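PDB 1BVP: bluetongue virus COAT protein VP7 from Bluetongue virus, which forms, as a homotrimer, the capsomers that assemble on an inner scaffold of VP3 in the bluetongue virus core, and takes part in binding host cell surface receptors. Local coordinates for residues A[60-65]-A[325-330]; A[142-145]-A[149-152]; A[194-197]-A[201-204]; A[276-281]-A[318-323]. All blocks are in the same frame, centred on the assembly; numbering follows the deposited sequence.

Contact 1. Residues A[60-65]-A[325-330]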
loop_
_atom_site.group_PDB
_atom_site.type_symbol
_atom_site.label_atom_id
_atom_site.label_comp_id
_atom_site.label_asym_id
_atom_site.label_seq_id
_atom_site.Cartn_x
_atom_site.Cartn_y
_atom_site.Cartn_z
ATOM N N GLU A 60 -21.450 -28.555 -7.219
ATOM C CA GLU A 60 -20.516 -29.668 -7.285
ATOM C C GLU A 60 -19.095 -29.199 -7.653
ATOM O O GLU A 60 -18.109 -29.660 -7.067
ATOM C CB GLU A 60 -21.071 -30.689 -8.276
ATOM C CG GLU A 60 -20.420 -32.030 -8.226
ATOM C CD GLU A 60 -21.138 -32.990 -7.325
ATOM O OE1 GLU A 60 -21.841 -32.508 -6.377
ATOM O OE2 GLU A 60 -20.970 -34.224 -7.586
ATOM N N MET A 61 -18.984 -28.264 -8.596
ATOM C CA MET A 61 -17.665 -27.760 -8.982
ATOM C C MET A 61 -17.084 -26.926 -7.848
ATOM O O MET A 61 -15.884 -27.020 -7.547
ATOM C CB MET A 61 -17.727 -26.908 -10.240
ATOM C CG MET A 61 -16.340 -26.446 -10.654
ATOM S SD MET A 61 -16.309 -25.551 -12.204
ATOM C CE MET A 61 -15.767 -26.888 -13.203
ATOM N N PHE A 62 -17.940 -26.111 -7.225
ATOM C CA PHE A 62 -17.515 -25.299 -6.106
ATOM C C PHE A 62 -17.013 -26.198 -4.974
ATOM O O PHE A 62 -15.984 -25.903 -4.347
ATOM C CB PHE A 62 -18.626 -24.403 -5.587
ATOM C CG PHE A 62 -18.184 -23.563 -4.431
ATOM C CD1 PHE A 62 -17.321 -22.488 -4.636
ATOM C CD2 PHE A 62 -18.516 -23.921 -3.127
ATOM C CE1 PHE A 62 -16.782 -21.786 -3.561
ATOM C CE2 PHE A 62 -17.984 -23.231 -2.039
ATOM C CZ PHE A 62 -17.113 -22.164 -2.252
ATOM N N PHE A 63 -17.715 -27.303 -4.714
ATOM C CA PHE A 63 -17.279 -28.208 -3.665
ATOM C C PHE A 63 -15.931 -28.802 -3.982
ATOM O O PHE A 63 -15.147 -29.068 -3.077
ATOM C CB PHE A 63 -18.281 -29.303 -3.434
ATOM C CG PHE A 63 -19.586 -28.817 -2.888
ATOM C CD1 PHE A 63 -19.658 -27.636 -2.146
ATOM C CD2 PHE A 63 -20.757 -29.542 -3.110
ATOM C CE1 PHE A 63 -20.878 -27.191 -1.636
ATOM C CE2 PHE A 63 -21.976 -29.099 -2.603
ATOM C CZ PHE A 63 -22.043 -27.928 -1.867
ATOM N N MET A 64 -15.624 -28.947 -5.272
ATOM C CA MET A 64 -14.335 -29.504 -5.676
ATOM C C MET A 64 -13.257 -28.492 -5.313
ATOM O O MET A 64 -12.187 -28.842 -4.839
ATOM C CB MET A 64 -14.309 -29.780 -7.181
ATOM C CG MET A 64 -12.958 -30.263 -7.637
ATOM S SD MET A 64 -12.759 -30.358 -9.387
ATOM C CE MET A 64 -12.853 -28.616 -9.939
ATOM N N CYS A 65 -13.551 -27.223 -5.548
ATOM C CA CYS A 65 -12.622 -26.157 -5.225
ATOM C C CYS A 65 -12.434 -26.042 -3.711
ATOM O O CYS A 65 -11.294 -25.918 -3.222
ATOM C CB CYS A 65 -13.161 -24.882 -5.785
ATOM S SG CYS A 65 -12.955 -24.821 -7.549
ATOM N N PRO A 325 -22.649 -20.565 -5.978
ATOM C CA PRO A 325 -23.288 -21.757 -5.413
ATOM C C PRO A 325 -24.319 -21.429 -4.339
ATOM O O PRO A 325 -24.372 -20.300 -3.849
ATOM C CB PRO A 325 -22.105 -22.539 -4.859
ATOM C CG PRO A 325 -21.183 -21.495 -4.423
ATOM C CD PRO A 325 -21.258 -20.435 -5.507
ATOM N N GLU A 326 -25.186 -22.397 -4.040
ATOM C CA GLU A 326 -26.234 -22.255 -3.032
ATOM C C GLU A 326 -26.327 -23.530 -2.252
ATOM O O GLU A 326 -26.712 -24.566 -2.769
ATOM C CB GLU A 326 -27.599 -21.998 -3.644
ATOM C CG GLU A 326 -27.754 -20.645 -4.300
ATOM C CD GLU A 326 -29.143 -20.453 -4.892
ATOM O OE1 GLU A 326 -30.131 -20.952 -4.282
ATOM O OE2 GLU A 326 -29.243 -19.827 -5.976
ATOM N N PHE A 327 -25.957 -23.460 -0.995
ATOM C CA PHE A 327 -26.027 -24.623 -0.150
ATOM C C PHE A 327 -26.204 -24.151 1.278
ATOM O O PHE A 327 -26.097 -22.956 1.557
ATOM C CB PHE A 327 -24.798 -25.497 -0.324
ATOM C CG PHE A 327 -23.518 -24.790 -0.071
ATOM C CD1 PHE A 327 -22.989 -23.921 -1.023
ATOM C CD2 PHE A 327 -22.817 -25.002 1.107
ATOM C CE1 PHE A 327 -21.776 -23.273 -0.805
ATOM C CE2 PHE A 327 -21.599 -24.359 1.337
ATOM C CZ PHE A 327 -21.083 -23.498 0.382
ATOM N N ALA A 328 -26.463 -25.095 2.173
ATOM C CA ALA A 328 -26.712 -24.799 3.576
ATOM C C ALA A 328 -25.542 -25.023 4.515
ATOM O O ALA A 328 -24.810 -26.006 4.386
ATOM C CB ALA A 328 -27.880 -25.615 4.044
ATOM N N ILE A 329 -25.409 -24.128 5.493
ATOM C CA ILE A 329 -24.358 -24.222 6.515
ATOM C C ILE A 329 -25.058 -24.229 7.881
ATOM O O ILE A 329 -26.019 -23.480 8.103
ATOM C CB ILE A 329 -23.371 -23.050 6.389
ATOM C CG1 ILE A 329 -22.553 -23.226 5.108
ATOM C CG2 ILE A 329 -22.449 -23.013 7.575
ATOM C CD1 ILE A 329 -21.648 -22.096 4.797
ATOM N N HIS A 330 -24.648 -25.134 8.760
ATOM C CA HIS A 330 -25.276 -25.236 10.084
ATOM C C HIS A 330 -25.239 -23.928 10.847
ATOM O O HIS A 330 -24.188 -23.299 10.986
ATOM C CB HIS A 330 -24.614 -26.323 10.935
ATOM C CG HIS A 330 -24.911 -27.718 10.483
ATOM N ND1 HIS A 330 -26.160 -28.110 10.033
ATOM C CD2 HIS A 330 -24.113 -28.808 10.382
ATOM C CE1 HIS A 330 -26.113 -29.382 9.666
ATOM N NE2 HIS A 330 -24.884 -29.830 9.867
#
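F62 and F63 project from helix 55-73 onto P325 and F327 of the loop that follows helix 304-323. The contact is wholly apolar. P325 CG sits over one face of the F62 ring, 3.9 Å from its centroid, in a CH-pi contact. It lies nearer the CG side of the ring than the far end, and P325 CG is 3.6 Å from F62 CG. The F62 side chain leaves the helix with CG anti to the backbone N (chi1 -180°), which carries the ring out to the proline.

F327 meets both phenylalanines in different ways. F63 turns its edge to the F327 ring in a T-shaped pair with planes at 83°. F63 CE1 stands 3.8 Å above the F327 plane, over the ring centre. F62 touches F327 along the ring borders, with planes 32° apart. Their closest atoms are F62 CE2 and F327 CZ, 3.9 Å apart. Together the three rings form an aromatic cluster, and P325 extends it.

Polar neighbours hold the loop backbone: N59 OD1 bonds to the backbone N of E326, while D83 OD2 and S81 OG bond to the backbone N and O of A328. F63 also meets the ring of Y84.

This is helix-to-loop packing within the helical domain. Helix 304-323 covers the cluster through L316 on F62 and Y320 on P325, and helix 276-286 closes in through L281 on F62 and T277 on F327.

Contact 2. Residues A[142-145]-A[149-152]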
loop_
_atom_site.group_PDB
_atom_site.type_symbol
_atom_site.label_atom_id
_atom_site.label_comp_id
_atom_site.label_asym_id
_atom_site.label_seq_id
_atom_site.Cartn_x
_atom_site.Cartn_y
_atom_site.Cartn_z
ATOM N N PHE A 142 10.268 20.532 31.356
ATOM C CA PHE A 142 10.232 19.526 32.414
ATOM C C PHE A 142 11.610 18.945 32.600
ATOM O O PHE A 142 12.219 18.397 31.667
ATOM C CB PHE A 142 9.211 18.440 32.149
ATOM C CG PHE A 142 9.181 17.387 33.196
ATOM C CD1 PHE A 142 10.144 16.384 33.220
ATOM C CD2 PHE A 142 8.190 17.401 34.182
ATOM C CE1 PHE A 142 10.130 15.398 34.222
ATOM C CE2 PHE A 142 8.163 16.428 35.189
ATOM C CZ PHE A 142 9.135 15.423 35.214
ATOM N N MET A 143 12.123 19.167 33.804
ATOM C CA MET A 143 13.446 18.719 34.175
ATOM C C MET A 143 13.349 17.852 35.415
ATOM O O MET A 143 12.690 18.213 36.377
ATOM C CB MET A 143 14.320 19.922 34.447
ATOM C CG MET A 143 15.726 19.550 34.781
ATOM S SD MET A 143 16.704 19.251 33.342
ATOM C CE MET A 143 16.462 20.745 32.401
ATOM N N ARG A 144 13.928 16.663 35.339
ATOM C CA ARG A 144 13.910 15.729 36.443
ATOM C C ARG A 144 14.913 16.241 37.478
ATOM O O ARG A 144 15.994 16.736 37.125
ATOM C CB ARG A 144 14.271 14.341 35.930
ATOM C CG ARG A 144 13.711 13.232 36.765
ATOM C CD ARG A 144 13.565 11.995 35.918
ATOM N NE ARG A 144 12.235 11.878 35.312
ATOM C CZ ARG A 144 12.008 11.415 34.079
ATOM N NH1 ARG A 144 13.031 11.047 33.295
ATOM N NH2 ARG A 144 10.752 11.217 33.668
ATOM N N ALA A 145 14.513 16.190 38.749
ATOM C CA ALA A 145 15.327 16.675 39.863
ATOM C C ALA A 145 16.768 16.179 39.794
ATOM O O ALA A 145 17.008 14.964 39.652
ATOM C CB ALA A 145 14.683 16.264 41.182
ATOM N N VAL A 149 19.736 17.917 31.725
ATOM C CA VAL A 149 19.021 17.624 30.483
ATOM C C VAL A 149 18.049 16.507 30.818
ATOM O O VAL A 149 18.388 15.607 31.592
ATOM C CB VAL A 149 19.944 17.258 29.250
ATOM C CG1 VAL A 149 21.377 17.639 29.498
ATOM C CG2 VAL A 149 19.805 15.818 28.835
ATOM N N THR A 150 16.802 16.668 30.373
ATOM C CA THR A 150 15.755 15.675 30.583
ATOM C C THR A 150 14.949 15.467 29.295
ATOM O O THR A 150 14.378 16.428 28.732
ATOM C CB THR A 150 14.828 16.060 31.737
ATOM O OG1 THR A 150 15.574 16.036 32.955
ATOM C CG2 THR A 150 13.686 15.063 31.868
ATOM N N ALA A 151 14.999 14.216 28.811
ATOM C CA ALA A 151 14.309 13.753 27.603
ATOM C C ALA A 151 13.029 13.092 28.055
ATOM O O ALA A 151 13.020 12.273 28.977
ATOM C CB ALA A 151 15.152 12.758 26.863
ATOM N N VAL A 152 11.961 13.340 27.331
ATOM C CA VAL A 152 10.695 12.788 27.747
ATOM C C VAL A 152 9.818 12.525 26.478
ATOM O O VAL A 152 10.020 13.192 25.454
ATOM C CB VAL A 152 10.130 13.848 28.765
ATOM C CG1 VAL A 152 9.000 14.668 28.200
ATOM C CG2 VAL A 152 9.819 13.234 30.042
#
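F142, M143 and R144 lie alongside V149, T150 and V152 in a local loop-to-strand contact of the beta-sandwich domain. The loop runs just ahead of strand 149-155 and folds back against its first residues. T150 is the centre of the contact. Its side chain points at the loop and is buried.

The one hydrogen bond between the segments runs from R144 N to T150 OG1. It is 3.0 Å long and nearly straight, with an N-H...O angle of 170°. T150 OG1 also donates a weak bond to V149 O, within its own strand. The hydroxyl thus accepts one good bond and donates a weak one. With chi1 at -66°, T150 OG1 lies beside its own backbone N and CG2 lies anti to it. The two branches thus serve different partners: OG1 takes the R144 amide, and CG2 meets the edge of the F142 ring at CD1, 4.0 Å away.

T150 and V152 also pair by backbone hydrogen bonds with S162 and Q160 of strand 158-163. S162 OG also bonds to F142 O, which links the loop to that second strand. The F142 ring packs edge-to-face with F136 and touches N193 of the second subunit, so this loop reaches the trimer interface. R144 is exposed and poorly ordered, so the place of its guanidinium, near T150 and V152, is uncertain.

The M143 chain bends at chi2 (83°) and again at chi3. This brings the sulfur back over the start of the strand, with M143 SD 3.4 Å from T150 OG1.

Contact 3. Residues A[194-197]-A[201-204]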
loop_
_atom_site.group_PDB
_atom_site.type_symbol
_atom_site.label_atom_id
_atom_site.label_comp_id
_atom_site.label_asym_id
_atom_site.label_seq_id
_atom_site.Cartn_x
_atom_site.Cartn_y
_atom_site.Cartn_z
ATOM N N PHE A 194 8.255 27.742 23.922
ATOM C CA PHE A 194 7.755 26.727 24.850
ATOM C C PHE A 194 7.288 27.306 26.191
ATOM O O PHE A 194 7.545 28.449 26.508
ATOM C CB PHE A 194 8.811 25.648 25.099
ATOM C CG PHE A 194 10.108 26.171 25.668
ATOM C CD1 PHE A 194 11.058 26.767 24.841
ATOM C CD2 PHE A 194 10.421 25.978 27.019
ATOM C CE1 PHE A 194 12.314 27.155 25.343
ATOM C CE2 PHE A 194 11.671 26.358 27.534
ATOM C CZ PHE A 194 12.618 26.942 26.699
ATOM N N ALA A 195 6.604 26.495 26.975
ATOM C CA ALA A 195 6.078 26.895 28.255
ATOM C C ALA A 195 7.029 26.515 29.355
ATOM O O ALA A 195 7.523 25.381 29.383
ATOM C CB ALA A 195 4.738 26.227 28.504
ATOM N N MET A 196 7.279 27.464 30.264
ATOM C CA MET A 196 8.141 27.218 31.417
ATOM C C MET A 196 7.240 26.566 32.468
ATOM O O MET A 196 6.012 26.629 32.340
ATOM C CB MET A 196 8.751 28.521 31.878
ATOM C CG MET A 196 9.927 28.966 31.026
ATOM S SD MET A 196 11.422 27.891 31.257
ATOM C CE MET A 196 11.041 26.949 32.919
ATOM N N ALA A 197 7.803 25.929 33.492
ATOM C CA ALA A 197 6.955 25.250 34.494
ATOM C C ALA A 197 5.828 26.133 35.054
ATOM O O ALA A 197 4.728 25.668 35.395
ATOM C CB ALA A 197 7.810 24.694 35.612
ATOM N N SER A 201 5.958 31.875 28.465
ATOM C CA SER A 201 6.705 31.503 27.281
ATOM C C SER A 201 8.195 31.758 27.397
ATOM O O SER A 201 8.631 32.684 28.048
ATOM C CB SER A 201 6.172 32.267 26.082
ATOM O OG SER A 201 4.788 32.007 25.919
ATOM N N GLN A 202 8.969 30.970 26.675
ATOM C CA GLN A 202 10.412 31.093 26.646
ATOM C C GLN A 202 10.835 30.703 25.208
ATOM O O GLN A 202 10.124 29.970 24.518
ATOM C CB GLN A 202 11.015 30.166 27.698
ATOM C CG GLN A 202 12.517 30.223 27.792
ATOM C CD GLN A 202 13.008 31.291 28.736
ATOM O OE1 GLN A 202 12.221 31.903 29.464
ATOM N NE2 GLN A 202 14.317 31.522 28.736
ATOM N N GLN A 203 11.949 31.251 24.735
ATOM C CA GLN A 203 12.450 30.967 23.391
ATOM C C GLN A 203 13.694 30.109 23.452
ATOM O O GLN A 203 14.430 30.133 24.448
ATOM C CB GLN A 203 12.889 32.250 22.708
ATOM C CG GLN A 203 12.121 32.607 21.495
ATOM C CD GLN A 203 10.877 33.360 21.846
ATOM O OE1 GLN A 203 10.073 32.921 22.684
ATOM N NE2 GLN A 203 10.726 34.540 21.246
ATOM N N THR A 204 13.947 29.377 22.376
ATOM C CA THR A 204 15.157 28.583 22.279
ATOM C C THR A 204 16.053 29.374 21.332
ATOM O O THR A 204 15.623 29.747 20.233
ATOM C CB THR A 204 14.881 27.161 21.763
ATOM O OG1 THR A 204 14.116 26.444 22.750
ATOM C CG2 THR A 204 16.197 26.421 21.558
#
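F194 has its CG between the backbone N and the carbonyl carbon (chi1 59°), while Q202 has its CG anti to the backbone N (chi1 -179°). These torsions bring the two side chains alongside each other on the same face of the sheet. Q202 CG comes to 3.5 Å from F194 CZ, the closest side-chain approach of the pair. Both residues belong to the beta hairpin of strands 183-195 and 201-203 in the beta-sandwich domain. F194 and Q202 are an antiparallel hydrogen-bonded pair. F194 N donates to Q202 O at 3.0 Å, and Q202 N donates to F194 O at 2.9 Å; the second bond is the more bent. A195 and S201 follow as a non-hydrogen-bonded pair.

Q202 CB covers one face of the F194 ring in a CH-pi contact, 3.9 Å from the centroid and offset toward the rim. T204 OG1 approaches the same ring obliquely near CE1. That hydroxyl is engaged elsewhere, with I191 O and M242 N.

The hairpin end lies at the trimer interface. S201 OG bonds to R140 of the third subunit, and backbone hydrogen bonds join S201 to the third subunit and A197 to the second.

M196, with CG anti to its carbonyl carbon, sets that CG 3.7 Å from Q202 CB.

Contact 4. Residues A[276-281]-A[318-323]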
loop_
_atom_site.group_PDB
_atom_site.type_symbol
_atom_site.label_atom_id
_atom_site.label_comp_id
_atom_site.label_asym_id
_atom_site.label_seq_id
_atom_site.Cartn_x
_atom_site.Cartn_y
_atom_site.Cartn_z
ATOM N N HIS A 276 -24.639 -14.399 3.450
ATOM C CA HIS A 276 -24.568 -15.211 4.655
ATOM C C HIS A 276 -23.851 -16.514 4.554
ATOM O O HIS A 276 -23.244 -16.959 5.527
ATOM C CB HIS A 276 -25.950 -15.440 5.234
ATOM C CG HIS A 276 -26.613 -14.180 5.690
ATOM N ND1 HIS A 276 -27.437 -13.434 4.868
ATOM C CD2 HIS A 276 -26.512 -13.490 6.854
ATOM C CE1 HIS A 276 -27.810 -12.337 5.506
ATOM N NE2 HIS A 276 -27.262 -12.347 6.710
ATOM N N THR A 277 -23.906 -17.130 3.381
ATOM C CA THR A 277 -23.244 -18.408 3.188
ATOM C C THR A 277 -21.725 -18.220 3.157
ATOM O O THR A 277 -20.976 -18.905 3.879
ATOM C CB THR A 277 -23.794 -19.093 1.923
ATOM O OG1 THR A 277 -25.208 -19.296 2.089
ATOM C CG2 THR A 277 -23.117 -20.437 1.694
ATOM N N TRP A 278 -21.261 -17.237 2.394
ATOM C CA TRP A 278 -19.836 -17.018 2.329
ATOM C C TRP A 278 -19.328 -16.618 3.711
ATOM O O TRP A 278 -18.279 -17.077 4.193
ATOM C CB TRP A 278 -19.530 -15.923 1.338
ATOM C CG TRP A 278 -18.111 -15.536 1.430
ATOM C CD1 TRP A 278 -17.596 -14.390 1.974
ATOM C CD2 TRP A 278 -17.005 -16.351 1.085
ATOM N NE1 TRP A 278 -16.230 -14.459 2.008
ATOM C CE2 TRP A 278 -15.837 -15.655 1.469
ATOM C CE3 TRP A 278 -16.886 -17.618 0.496
ATOM C CZ2 TRP A 278 -14.559 -16.180 1.284
ATOM C CZ3 TRP A 278 -15.617 -18.150 0.308
ATOM C CH2 TRP A 278 -14.465 -17.427 0.703
ATOM N N HIS A 279 -20.076 -15.721 4.330
ATOM C CA HIS A 279 -19.737 -15.257 5.641
ATOM C C HIS A 279 -19.642 -16.450 6.618
ATOM O O HIS A 279 -18.634 -16.623 7.338
ATOM C CB HIS A 279 -20.774 -14.220 6.048
ATOM C CG HIS A 279 -20.430 -13.517 7.318
ATOM N ND1 HIS A 279 -19.278 -12.778 7.462
ATOM C CD2 HIS A 279 -21.021 -13.543 8.539
ATOM C CE1 HIS A 279 -19.166 -12.394 8.721
ATOM N NE2 HIS A 279 -20.211 -12.845 9.392
ATOM N N GLY A 280 -20.643 -17.329 6.583
ATOM C CA GLY A 280 -20.622 -18.512 7.441
ATOM C C GLY A 280 -19.472 -19.469 7.132
ATOM O O GLY A 280 -18.783 -19.964 8.039
ATOM N N LEU A 281 -19.266 -19.735 5.844
ATOM C CA LEU A 281 -18.219 -20.641 5.367
ATOM C C LEU A 281 -16.832 -20.114 5.728
ATOM O O LEU A 281 -15.980 -20.861 6.244
ATOM C CB LEU A 281 -18.322 -20.741 3.846
ATOM C CG LEU A 281 -17.976 -21.962 2.971
ATOM C CD1 LEU A 281 -17.192 -21.456 1.780
ATOM C CD2 LEU A 281 -17.211 -23.024 3.691
ATOM N N ASP A 318 -13.208 -15.647 -5.008
ATOM C CA ASP A 318 -13.454 -15.277 -6.401
ATOM C C ASP A 318 -14.230 -16.382 -7.112
ATOM O O ASP A 318 -15.157 -16.097 -7.868
ATOM C CB ASP A 318 -12.162 -15.036 -7.134
ATOM C CG ASP A 318 -11.448 -13.802 -6.663
ATOM O OD1 ASP A 318 -12.108 -12.834 -6.211
ATOM O OD2 ASP A 318 -10.216 -13.799 -6.813
ATOM N N VAL A 319 -13.860 -17.640 -6.861
ATOM C CA VAL A 319 -14.572 -18.763 -7.461
ATOM C C VAL A 319 -16.029 -18.710 -7.010
ATOM O O VAL A 319 -16.938 -18.837 -7.828
ATOM C CB VAL A 319 -13.969 -20.126 -7.056
ATOM C CG1 VAL A 319 -14.895 -21.257 -7.510
ATOM C CG2 VAL A 319 -12.602 -20.295 -7.690
ATOM N N TYR A 320 -16.243 -18.458 -5.718
ATOM C CA TYR A 320 -17.590 -18.375 -5.162
ATOM C C TYR A 320 -18.378 -17.341 -5.929
ATOM O O TYR A 320 -19.560 -17.521 -6.275
ATOM C CB TYR A 320 -17.527 -17.939 -3.704
ATOM C CG TYR A 320 -18.878 -17.915 -3.010
ATOM C CD1 TYR A 320 -19.376 -19.062 -2.365
ATOM C CD2 TYR A 320 -19.666 -16.750 -2.989
ATOM C CE1 TYR A 320 -20.637 -19.053 -1.705
ATOM C CE2 TYR A 320 -20.928 -16.732 -2.341
ATOM C CZ TYR A 320 -21.397 -17.886 -1.704
ATOM O OH TYR A 320 -22.619 -17.881 -1.060
ATOM N N THR A 321 -17.734 -16.215 -6.139
ATOM C CA THR A 321 -18.370 -15.139 -6.857
ATOM C C THR A 321 -18.787 -15.515 -8.280
ATOM O O THR A 321 -19.869 -15.113 -8.697
ATOM C CB THR A 321 -17.492 -13.857 -6.772
ATOM O OG1 THR A 321 -17.807 -13.189 -5.548
ATOM C CG2 THR A 321 -17.718 -12.906 -7.925
ATOM N N VAL A 322 -17.950 -16.245 -9.036
ATOM C CA VAL A 322 -18.354 -16.623 -10.390
ATOM C C VAL A 322 -19.301 -17.830 -10.451
ATOM O O VAL A 322 -20.275 -17.770 -11.179
ATOM C CB VAL A 322 -17.188 -16.695 -11.413
ATOM C CG1 VAL A 322 -15.990 -15.936 -10.900
ATOM C CG2 VAL A 322 -16.853 -18.063 -11.776
ATOM N N LEU A 323 -19.087 -18.868 -9.637
ATOM C CA LEU A 323 -19.978 -20.033 -9.623
ATOM C C LEU A 323 -21.344 -19.819 -8.966
ATOM O O LEU A 323 -22.278 -20.546 -9.260
ATOM C CB LEU A 323 -19.297 -21.249 -8.988
ATOM C CG LEU A 323 -18.105 -21.768 -9.819
ATOM C CD1 LEU A 323 -17.479 -23.024 -9.235
ATOM C CD2 LEU A 323 -18.588 -22.053 -11.221
#
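T277 is the first residue of 276-281 to touch the partner helix, in a helix-helix packing of the helical domain. Of 318-323, Y320 is the residue that makes the contact. T277 points toward it, and T277 CB lies 3.4 Å from Y320 OH. T277 CG2 is at the edge of the tyrosine ring, near its plane.

W278 comes next and makes the broadest contact with Y320. The two side chains run antiparallel, one alongside the other. W278 CB sits over one face of the Y320 ring, 4.2 Å from the centroid and 20° off the normal, as a CH-pi contact. The six-membered ring of the indole is tilted at 51° to the tyrosine, an oblique pairing. W278 CE3 is its nearest atom to the tyrosine, 4.0 Å from Y320 CG. R274 adds a cation-pi contact to the indole, and L313 and A317 of helix 304-323 pack on it.

Helix 304-323 also borders the second subunit, where D318 forms a salt bridge to R111 of that chain.

D275 fixes the polar end of the tyrosine: its OD2 bonds to Y320 OH, while its OD1 bonds to the backbone N of W278.

The four contacts fall into two groups on opposite sides of the chain's centre. Contacts 1 and 4 belong to the helical domain, with centres about 9 Å apart. They touch: I329 of contact 1 packs on T277 and L281 of contact 4, and helix 304-323 runs into the loop of contact 1. Contacts 2 and 3 lie in the beta domain, about 14 Å apart between centres, and reach the same antiparallel sheet. Centres of the two groups are about 58 to 69 Å apart. Contact 1 opens first and closes last, with contacts 2, 3 and 4 following in series inside it. The beta domain is thus inserted between two helical parts of the chain, and both domains contribute to the trimer.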